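Local coordinates for protein TetR-like transcriptional regulator (Rhodococcus, PDB 3F1B) that probably binds DNA through an N-terminal helix-turn-helix and regulates transcription, as other TetR-family proteins do, at residues Ala169-Val172 and Glu176-Val179; Gly100-Gly103 and Ser108-Val111; Arg132-Thr137 and Ala160-Gly165. One frame throughout, in Å; residues are numbered along the deposited sequence.

How the interactions relate
Reading from the N terminus, interaction 2 comes first: it closes the short turn between helix 87-104 and helix 106-115. The chain then runs through helix 126-143, and interaction 3 spans the connection from there to helix 153-173. Interaction 1 closes last, where helix 153-173 ends and the chain heads for helix 179-196. The three follow in series, none enclosing another. Helix 153-173 serves both interaction 3 and interaction 1, whose centres are about 17 Å apart. Interactions 1 and 2 touch directly, Val102 packing on Ala169 and Val172, and Trp109 on Ala169. All belong to the C-terminal domain, and interactions 1 and 3 also reach the second subunit.

Interaction 1: Ala169-Val172 and Glu176-Val179; sequences ADRV and EIEV
Arg171 and Ile177 meet because each first torsion sets the chain beside its own backbone N: CG of Arg171 lies anti to the carbonyl carbon (chi1 -66°), and CG1 of Ile177 does likewise at a chi1 of -32°, well short of a staggered value. CG1 of Ile177 thereby comes up against CB of Arg171, 3.3 Å away, with CD1 of the same isoleucine alongside. Val172 crosses Ile177 at about a right angle, and its CG2 stands 4.0 Å from Ile177 CB and 3.5 Å from Ile177 O. On its other branch, Val172 CG1 meets Val179 CG2 at 4.1 Å. The backbone of the turn is tied down by one carbonyl: Arg171 O accepts from Glu176 N at 3.0 Å, and a second, weak bond comes from Ile177 N. Here the chain turns back against the C-terminal end of helix 153-173, in the C-terminal domain of a TetR-like regulator, with Glu178 at the N-cap position of the next helix. Val172 also packs on Leu99 and Val102 of helix 87-104, while Ile177 touches Ala182 of helix 179-196. From the turn, the Glu176 carboxylate lies along the aliphatic part of Arg171, OE1 being 3.6 Å from CD. Its charge is near, but Arg171 NE is 4.0 Å from Glu176 OE1, which lies well off the guanidinium plane and so receives no hydrogen bond, although the two planes are nearly parallel. The firm partner of Arg171 is instead Asp131 of the second subunit, a salt bridge made through NH2. An alanine in place of Arg171 would keep the CB contact with Ile177 but would probably leave that Asp131 without its mate across the subunit interface and Glu176 without the hydrocarbon it lies against.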
ATOM      1  N   ALA A 169      -3.893  -7.629   6.877  1.00 42.36           N
ATOM      2  CA  ALA A 169      -5.217  -7.506   6.354  1.00 43.29           C
ATOM      3  C   ALA A 169      -5.275  -8.137   4.971  1.00 44.05           C
ATOM      4  O   ALA A 169      -6.147  -8.963   4.736  1.00 44.40           O
ATOM      5  CB  ALA A 169      -5.634  -6.051   6.307  1.00 41.84           C
ATOM      6  N   ASP A 170      -4.353  -7.794   4.075  1.00 44.79           N
ATOM      7  CA  ASP A 170      -4.278  -8.442   2.723  1.00 46.24           C
ATOM      8  C   ASP A 170      -4.345  -9.949   2.770  1.00 45.10           C
ATOM      9  O   ASP A 170      -5.063 -10.569   2.030  1.00 45.81           O
ATOM     10  CB  ASP A 170      -2.951  -8.130   2.025  1.00 46.91           C
ATOM     11  CG  ASP A 170      -3.112  -7.290   0.781  1.00 52.92           C
ATOM     12  OD1 ASP A 170      -4.270  -6.926   0.445  1.00 56.05           O
ATOM     13  OD2 ASP A 170      -2.062  -6.989   0.123  1.00 59.31           O
ATOM     14  N   ARG A 171      -3.550 -10.546   3.633  1.00 45.21           N
ATOM     15  CA  ARG A 171      -3.562 -11.982   3.777  1.00 44.76           C
ATOM     16  C   ARG A 171      -4.846 -12.491   4.471  1.00 43.74           C
ATOM     17  O   ARG A 171      -5.334 -13.548   4.116  1.00 43.99           O
ATOM     18  CB  ARG A 171      -2.310 -12.451   4.520  1.00 45.13           C
ATOM     19  CG  ARG A 171      -1.033 -12.206   3.752  1.00 47.63           C
ATOM     20  CD  ARG A 171      -0.854 -13.161   2.594  1.00 50.06           C
ATOM     21  NE  ARG A 171       0.004 -12.550   1.572  1.00 53.72           N
ATOM     22  CZ  ARG A 171       1.209 -12.996   1.183  1.00 54.70           C
ATOM     23  NH1 ARG A 171       1.773 -14.099   1.703  1.00 52.78           N
ATOM     24  NH2 ARG A 171       1.860 -12.327   0.243  1.00 55.24           N
ATOM     25  N   VAL A 172      -5.365 -11.768   5.457  1.00 41.66           N
ATOM     26  CA  VAL A 172      -6.674 -12.065   5.998  1.00 41.02           C
ATOM     27  C   VAL A 172      -7.744 -12.017   4.877  1.00 41.32           C
ATOM     28  O   VAL A 172      -8.443 -12.986   4.672  1.00 40.85           O
ATOM     29  CB  VAL A 172      -7.028 -11.135   7.194  1.00 41.47           C
ATOM     30  CG1 VAL A 172      -8.507 -11.186   7.510  1.00 36.56           C
ATOM     31  CG2 VAL A 172      -6.194 -11.497   8.400  1.00 38.90           C
ATOM     32  N   GLU A 176      -5.717 -16.481   3.899  1.00 44.43           N
ATOM     33  CA  GLU A 176      -4.514 -17.191   4.229  1.00 45.92           C
ATOM     34  C   GLU A 176      -4.251 -17.094   5.714  1.00 45.59           C
ATOM     35  O   GLU A 176      -3.537 -17.914   6.240  1.00 44.66           O
ATOM     36  CB  GLU A 176      -3.337 -16.658   3.426  1.00 46.59           C
ATOM     37  CG  GLU A 176      -3.458 -17.003   1.939  1.00 51.92           C
ATOM     38  CD  GLU A 176      -2.807 -15.946   1.049  1.00 59.36           C
ATOM     39  OE1 GLU A 176      -1.620 -16.133   0.664  1.00 61.83           O
ATOM     40  OE2 GLU A 176      -3.473 -14.911   0.758  1.00 62.54           O
ATOM     41  N   ILE A 177      -4.824 -16.100   6.401  1.00 46.07           N
ATOM     42  CA  ILE A 177      -4.597 -15.971   7.858  1.00 46.63           C
ATOM     43  C   ILE A 177      -5.905 -15.793   8.560  1.00 45.38           C
ATOM     44  O   ILE A 177      -6.707 -14.959   8.135  1.00 45.45           O
ATOM     45  CB  ILE A 177      -3.763 -14.703   8.266  1.00 46.78           C
ATOM     46  CG1 ILE A 177      -2.731 -14.316   7.211  1.00 49.92           C
ATOM     47  CG2 ILE A 177      -3.200 -14.856   9.696  1.00 48.90           C
ATOM     48  CD1 ILE A 177      -1.624 -15.369   6.960  1.00 52.21           C
ATOM     49  N   GLU A 178      -6.084 -16.490   9.680  1.00 45.17           N
ATOM     50  CA  GLU A 178      -7.270 -16.288  10.534  1.00 45.26           C
ATOM     51  C   GLU A 178      -7.232 -14.959  11.270  1.00 45.07           C
ATOM     52  O   GLU A 178      -6.148 -14.468  11.634  1.00 46.04           O
ATOM     53  CB  GLU A 178      -7.382 -17.398  11.549  1.00 45.56           C
ATOM     54  CG  GLU A 178      -8.304 -18.491  11.162  1.00 47.18           C
ATOM     55  CD  GLU A 178      -8.046 -19.736  11.968  1.00 50.57           C
ATOM     56  OE1 GLU A 178      -7.404 -19.637  13.028  1.00 53.59           O
ATOM     57  OE2 GLU A 178      -8.469 -20.825  11.550  1.00 52.38           O
ATOM     58  N   VAL A 179      -8.407 -14.373  11.485  1.00 43.86           N
ATOM     59  CA  VAL A 179      -8.511 -13.075  12.155  1.00 43.39           C
ATOM     60  C   VAL A 179      -7.750 -12.988  13.489  1.00 43.98           C
ATOM     61  O   VAL A 179      -6.970 -12.048  13.714  1.00 43.66           O
ATOM     62  CB  VAL A 179      -9.969 -12.654  12.311  1.00 43.35           C
ATOM     63  CG1 VAL A 179     -10.111 -11.503  13.344  1.00 43.09           C
ATOM     64  CG2 VAL A 179     -10.501 -12.239  10.945  1.00 40.91           C
TER

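Interaction 2: Gly100-Gly103 and Ser108-Val111; sequences GFVG and SWMV
Ser108 opens the second segment by bringing its OG to the far end of the Phe101 ring, 3.8 Å from CZ. That hydroxyl is hydrogen-bonded to the backbone oxygen of His105, in the turn between the helices, and no hydrogen bond is made to the ring. The phenylalanine reaches it because CG is anti to the backbone N (chi1 165°), which extends the ring from helix 87-104 toward the start of helix 106-115. Next comes Trp109, carrying the main contact. Its indole presents a face to Val102, whose CG2 methyl sits 3.4 Å above the ring plane, offset toward the rim. The nearest ring atom is CD2, 3.6 Å from Val102 CG2, with CE3 of the same indole at 3.7 Å; the methyl rests near the border formed by CG, CD2 and CE3. Val102 and Trp109 meet through apolar atoms alone; all four touching residues are buried, and no hydrogen bond joins the segments. Met110, a selenomethionine, and Val111 carry the helix onward, turned toward helix 12-30. These are consecutive helices joined by a sharp turn in the C-terminal domain. Helix 153-173 lies against Val102 and Trp109 through Ala173, and Trp109 NE1 donates a weak hydrogen bond to Asp170 OD1. Phe101 packs on Arg72 and Ala76 of helix 58-77, with Ser108 against Glu69 of the same helix.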
ATOM      1  N   GLY A 100     -11.839  -8.387  11.055  1.00 45.72           N
ATOM      2  CA  GLY A 100     -13.121  -9.093  10.796  1.00 46.48           C
ATOM      3  C   GLY A 100     -13.828  -8.513   9.573  1.00 47.26           C
ATOM      4  O   GLY A 100     -14.402  -9.255   8.748  1.00 48.16           O
ATOM      5  N   PHE A 101     -13.748  -7.194   9.410  1.00 46.88           N
ATOM      6  CA  PHE A 101     -14.327  -6.539   8.232  1.00 46.86           C
ATOM      7  C   PHE A 101     -13.642  -6.951   6.889  1.00 46.58           C
ATOM      8  O   PHE A 101     -14.286  -7.157   5.852  1.00 47.37           O
ATOM      9  CB  PHE A 101     -14.237  -5.039   8.401  1.00 46.62           C
ATOM     10  CG  PHE A 101     -14.469  -4.272   7.119  1.00 47.90           C
ATOM     11  CD1 PHE A 101     -15.761  -3.927   6.726  1.00 47.44           C
ATOM     12  CD2 PHE A 101     -13.399  -3.896   6.304  1.00 44.79           C
ATOM     13  CE1 PHE A 101     -15.967  -3.218   5.549  1.00 44.25           C
ATOM     14  CE2 PHE A 101     -13.634  -3.181   5.106  1.00 44.16           C
ATOM     15  CZ  PHE A 101     -14.916  -2.859   4.752  1.00 40.31           C
ATOM     16  N   VAL A 102     -12.331  -7.048   6.917  1.00 44.76           N
ATOM     17  CA  VAL A 102     -11.566  -7.379   5.742  1.00 43.44           C
ATOM     18  C   VAL A 102     -11.926  -8.831   5.358  1.00 43.14           C
ATOM     19  O   VAL A 102     -12.125  -9.162   4.196  1.00 42.97           O
ATOM     20  CB  VAL A 102     -10.087  -7.218   6.100  1.00 43.13           C
ATOM     21  CG1 VAL A 102      -9.222  -8.130   5.271  1.00 42.61           C
ATOM     22  CG2 VAL A 102      -9.682  -5.738   5.999  1.00 43.04           C
ATOM     23  N   GLY A 103     -12.042  -9.669   6.367  1.00 42.37           N
ATOM     24  CA  GLY A 103     -12.292 -11.058   6.171  1.00 43.21           C
ATOM     25  C   GLY A 103     -13.615 -11.272   5.498  1.00 43.58           C
ATOM     26  O   GLY A 103     -13.715 -12.141   4.637  1.00 43.53           O
ATOM     27  N   SER A 108     -14.098  -4.957  -0.774  1.00 42.76           N
ATOM     28  CA  SER A 108     -14.155  -3.572  -0.435  1.00 43.17           C
ATOM     29  C   SER A 108     -12.863  -3.159   0.210  1.00 42.96           C
ATOM     30  O   SER A 108     -12.459  -1.994   0.086  1.00 43.24           O
ATOM     31  CB  SER A 108     -15.347  -3.265   0.465  1.00 44.40           C
ATOM     32  OG  SER A 108     -15.634  -4.347   1.324  1.00 46.20           O
ATOM     33  N   TRP A 109     -12.199  -4.113   0.862  1.00 41.91           N
ATOM     34  CA  TRP A 109     -10.862  -3.887   1.341  1.00 40.83           C
ATOM     35  C   TRP A 109      -9.918  -3.647   0.186  1.00 41.86           C
ATOM     36  O   TRP A 109      -9.076  -2.760   0.258  1.00 40.82           O
ATOM     37  CB  TRP A 109     -10.354  -5.074   2.138  1.00 40.55           C
ATOM     38  CG  TRP A 109      -8.896  -4.943   2.404  1.00 38.81           C
ATOM     39  CD1 TRP A 109      -7.903  -5.721   1.897  1.00 35.48           C
ATOM     40  CD2 TRP A 109      -8.242  -3.918   3.224  1.00 39.25           C
ATOM     41  NE1 TRP A 109      -6.668  -5.268   2.365  1.00 38.01           N
ATOM     42  CE2 TRP A 109      -6.855  -4.178   3.186  1.00 38.12           C
ATOM     43  CE3 TRP A 109      -8.707  -2.807   3.968  1.00 39.27           C
ATOM     44  CZ2 TRP A 109      -5.913  -3.370   3.860  1.00 40.55           C
ATOM     45  CZ3 TRP A 109      -7.775  -2.009   4.619  1.00 43.37           C
ATOM     46  CH2 TRP A 109      -6.385  -2.303   4.568  1.00 41.14           C
HETATM   47  N   MSE A 110     -10.068  -4.418  -0.884  1.00 43.06           N
HETATM   48  CA  MSE A 110      -9.245  -4.211  -2.064  1.00 45.96           C
HETATM   49  C   MSE A 110      -9.385  -2.845  -2.712  1.00 46.15           C
HETATM   50  O   MSE A 110      -8.361  -2.218  -3.064  1.00 45.87           O
HETATM   51  CB  MSE A 110      -9.518  -5.283  -3.102  1.00 47.26           C
HETATM   52  CG  MSE A 110      -8.855  -6.580  -2.730  1.00 52.05           C
HETATM   53 SE   MSE A 110      -9.592  -7.997  -3.820  0.60 65.70          SE
HETATM   54  CE  MSE A 110      -8.445  -7.700  -5.398  1.00 60.32           C
ATOM     55  N   VAL A 111     -10.634  -2.378  -2.883  1.00 46.30           N
ATOM     56  CA  VAL A 111     -10.880  -1.041  -3.441  1.00 45.90           C
ATOM     57  C   VAL A 111     -10.214   0.009  -2.511  1.00 46.88           C
ATOM     58  O   VAL A 111      -9.481   0.918  -2.965  1.00 46.94           O
ATOM     59  CB  VAL A 111     -12.394  -0.826  -3.700  1.00 46.41           C
ATOM     60  CG1 VAL A 111     -12.713   0.618  -3.988  1.00 47.44           C
ATOM     61  CG2 VAL A 111     -12.868  -1.704  -4.877  1.00 44.76           C
TER

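Interaction 3: Arg132-Thr137 and Ala160-Gly165; sequences RLIELT and ALVGAG. With SO4 (sulfate ion), chain B.
Ile134 and Val162 form the close part of this contact: CG1 of Ile134 comes 3.7 Å from CG2 of Val162 and lies near its CB and CG1 as well, the two side chains crossing at a slant. Ile134 puts CG1 anti to the carbonyl carbon (chi1 -70°), which aims that branch at the valine. One turn on, Thr137 brings CG2 to 3.8 Å from CD1 of Leu161, while its OG1 stands 4.0 Å from Val162 CG2. That hydroxyl is spent within its own helix, Thr137 OG1 donating to Leu133 O at 2.9 Å; Thr137 N reaches the same oxygen from the opposite face of its carbonyl plane. The threonine is thus held with its methyl turned to Leu161. The segment axes pass 9.9 Å apart, with 124° between their N-to-C directions. The pair belongs to the helical C-terminal domain of the TetR family, helix 126-143 crossing helix 153-173; Ile134 also packs on Arg171 of the second subunit, and Leu161 reaches Leu189 of helix 179-196. Facing away from Val162, residues 132-137 bear Arg132, which is exposed, and Glu135. Arg132 salt-bridges Glu135, NH1 to OE2 at 2.7 Å, with OE2 in the guanidinium plane but approached from above its own carboxylate plane. The same guanidinium holds a sulfate, probably from the crystallisation liquor: Arg132 NH2 gives sulfate O2 a fairly straight bond of 2.8 Å, whereas the bonds of NH1 and NH2 to O3 are weak. With no hydrogen bond between the two segments, the contact rests on hydrocarbon packing, while the Thr137 hydroxyl is satisfied in its own helix and the charges pair among themselves on the far side.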
ATOM      1  N   ARG A 132      -4.871   9.926   9.625  1.00 51.26           N
ATOM      2  CA  ARG A 132      -5.674  10.118  10.784  1.00 50.41           C
ATOM      3  C   ARG A 132      -5.620   8.824  11.600  1.00 50.14           C
ATOM      4  O   ARG A 132      -5.422   8.877  12.817  1.00 50.51           O
ATOM      5  CB  ARG A 132      -7.105  10.535  10.391  1.00 50.20           C
ATOM      6  CG  ARG A 132      -8.074  10.684  11.581  1.00 50.53           C
ATOM      7  CD  ARG A 132      -7.460  11.499  12.728  1.00 47.17           C
ATOM      8  NE  ARG A 132      -8.314  11.567  13.912  1.00 47.85           N
ATOM      9  CZ  ARG A 132      -8.040  12.290  15.005  1.00 50.31           C
ATOM     10  NH1 ARG A 132      -6.905  12.994  15.113  1.00 47.61           N
ATOM     11  NH2 ARG A 132      -8.895  12.300  16.018  1.00 49.90           N
ATOM     12  N   LEU A 133      -5.742   7.670  10.946  1.00 50.50           N
ATOM     13  CA  LEU A 133      -5.672   6.370  11.636  1.00 50.30           C
ATOM     14  C   LEU A 133      -4.321   6.190  12.328  1.00 50.31           C
ATOM     15  O   LEU A 133      -4.273   5.768  13.493  1.00 51.76           O
ATOM     16  CB  LEU A 133      -5.891   5.199  10.679  1.00 50.24           C
ATOM     17  CG  LEU A 133      -7.288   4.935  10.176  1.00 52.46           C
ATOM     18  CD1 LEU A 133      -7.326   3.810   9.143  1.00 55.32           C
ATOM     19  CD2 LEU A 133      -8.198   4.607  11.327  1.00 54.55           C
ATOM     20  N   ILE A 134      -3.226   6.500  11.634  1.00 49.79           N
ATOM     21  CA  ILE A 134      -1.875   6.489  12.261  1.00 48.73           C
ATOM     22  C   ILE A 134      -1.754   7.390  13.521  1.00 49.25           C
ATOM     23  O   ILE A 134      -1.202   6.976  14.546  1.00 50.30           O
ATOM     24  CB  ILE A 134      -0.782   6.819  11.208  1.00 48.35           C
ATOM     25  CG1 ILE A 134      -0.636   5.666  10.238  1.00 46.18           C
ATOM     26  CG2 ILE A 134       0.588   7.144  11.893  1.00 48.66           C
ATOM     27  CD1 ILE A 134      -0.001   6.070   8.894  1.00 47.68           C
ATOM     28  N   GLU A 135      -2.270   8.620  13.430  1.00 49.64           N
ATOM     29  CA  GLU A 135      -2.406   9.550  14.537  1.00 49.80           C
ATOM     30  C   GLU A 135      -3.256   9.021  15.692  1.00 50.10           C
ATOM     31  O   GLU A 135      -2.933   9.212  16.847  1.00 50.43           O
ATOM     32  CB  GLU A 135      -3.034  10.841  13.991  1.00 50.28           C
ATOM     33  CG  GLU A 135      -3.496  11.843  15.055  1.00 49.84           C
ATOM     34  CD  GLU A 135      -4.075  13.167  14.467  1.00 52.81           C
ATOM     35  OE1 GLU A 135      -3.843  14.233  15.077  1.00 53.41           O
ATOM     36  OE2 GLU A 135      -4.773  13.154  13.420  1.00 52.50           O
ATOM     37  N   LEU A 136      -4.373   8.380  15.385  1.00 51.19           N
ATOM     38  CA  LEU A 136      -5.178   7.770  16.432  1.00 52.23           C
ATOM     39  C   LEU A 136      -4.396   6.656  17.139  1.00 53.05           C
ATOM     40  O   LEU A 136      -4.500   6.492  18.347  1.00 54.13           O
ATOM     41  CB  LEU A 136      -6.479   7.200  15.857  1.00 52.15           C
ATOM     42  CG  LEU A 136      -7.569   8.264  15.633  1.00 53.69           C
ATOM     43  CD1 LEU A 136      -8.625   7.866  14.562  1.00 48.54           C
ATOM     44  CD2 LEU A 136      -8.227   8.823  16.955  1.00 50.51           C
ATOM     45  N   THR A 137      -3.591   5.907  16.388  1.00 52.85           N
ATOM     46  CA  THR A 137      -2.870   4.785  16.941  1.00 52.28           C
ATOM     47  C   THR A 137      -1.739   5.234  17.840  1.00 53.15           C
ATOM     48  O   THR A 137      -1.461   4.586  18.857  1.00 53.99           O
ATOM     49  CB  THR A 137      -2.296   3.946  15.784  1.00 51.81           C
ATOM     50  OG1 THR A 137      -3.391   3.497  15.012  1.00 51.39           O
ATOM     51  CG2 THR A 137      -1.518   2.750  16.263  1.00 50.41           C
ATOM     52  N   ALA A 160       4.582   1.891  11.795  1.00 34.05           N
ATOM     53  CA  ALA A 160       4.960   0.498  11.569  1.00 34.25           C
ATOM     54  C   ALA A 160       3.785  -0.481  11.817  1.00 36.24           C
ATOM     55  O   ALA A 160       3.610  -1.418  11.028  1.00 36.26           O
ATOM     56  CB  ALA A 160       6.088   0.140  12.451  1.00 33.09           C
ATOM     57  N   LEU A 161       3.028  -0.298  12.917  1.00 37.56           N
ATOM     58  CA  LEU A 161       1.841  -1.124  13.244  1.00 40.08           C
ATOM     59  C   LEU A 161       0.733  -1.014  12.172  1.00 41.75           C
ATOM     60  O   LEU A 161       0.035  -1.992  11.846  1.00 43.41           O
ATOM     61  CB  LEU A 161       1.252  -0.655  14.580  1.00 40.44           C
ATOM     62  CG  LEU A 161       0.463  -1.576  15.566  1.00 46.31           C
ATOM     63  CD1 LEU A 161      -0.754  -0.922  16.210  1.00 45.48           C
ATOM     64  CD2 LEU A 161       0.079  -3.045  15.075  1.00 44.73           C
ATOM     65  N   VAL A 162       0.544   0.173  11.602  1.00 41.50           N
ATOM     66  CA  VAL A 162      -0.505   0.337  10.586  1.00 41.75           C
ATOM     67  C   VAL A 162      -0.093  -0.302   9.265  1.00 41.90           C
ATOM     68  O   VAL A 162      -0.913  -0.962   8.576  1.00 42.71           O
ATOM     69  CB  VAL A 162      -0.870   1.828  10.375  1.00 42.13           C
ATOM     70  CG1 VAL A 162      -1.749   2.034   9.099  1.00 42.58           C
ATOM     71  CG2 VAL A 162      -1.618   2.344  11.636  1.00 42.59           C
ATOM     72  N   GLY A 163       1.178  -0.104   8.918  1.00 39.81           N
ATOM     73  CA  GLY A 163       1.730  -0.733   7.763  1.00 39.13           C
ATOM     74  C   GLY A 163       1.657  -2.229   7.903  1.00 38.56           C
ATOM     75  O   GLY A 163       1.336  -2.907   6.954  1.00 38.82           O
ATOM     76  N   ALA A 164       1.981  -2.746   9.084  1.00 38.79           N
ATOM     77  CA  ALA A 164       1.905  -4.190   9.333  1.00 39.24           C
ATOM     78  C   ALA A 164       0.451  -4.714   9.221  1.00 38.93           C
ATOM     79  O   ALA A 164       0.217  -5.721   8.609  1.00 39.19           O
ATOM     80  CB  ALA A 164       2.529  -4.534  10.709  1.00 37.81           C
ATOM     81  N   GLY A 165      -0.493  -3.968   9.778  1.00 40.48           N
ATOM     82  CA  GLY A 165      -1.908  -4.262   9.731  1.00 41.61           C
ATOM     83  C   GLY A 165      -2.445  -4.275   8.322  1.00 42.55           C
ATOM     84  O   GLY A 165      -3.315  -5.120   7.983  1.00 42.78           O
TER
HETATM   85  S   SO4 B 202      -7.618  13.129  18.878  0.50 84.31           S
HETATM   86  O1  SO4 B 202      -6.821  14.140  19.566  0.50 83.75           O
HETATM   87  O2  SO4 B 202      -8.846  13.756  18.377  0.50 82.49           O
HETATM   88  O3  SO4 B 202      -6.818  12.613  17.774  0.50 83.13           O
HETATM   89  O4  SO4 B 202      -7.931  12.016  19.778  0.50 82.74           O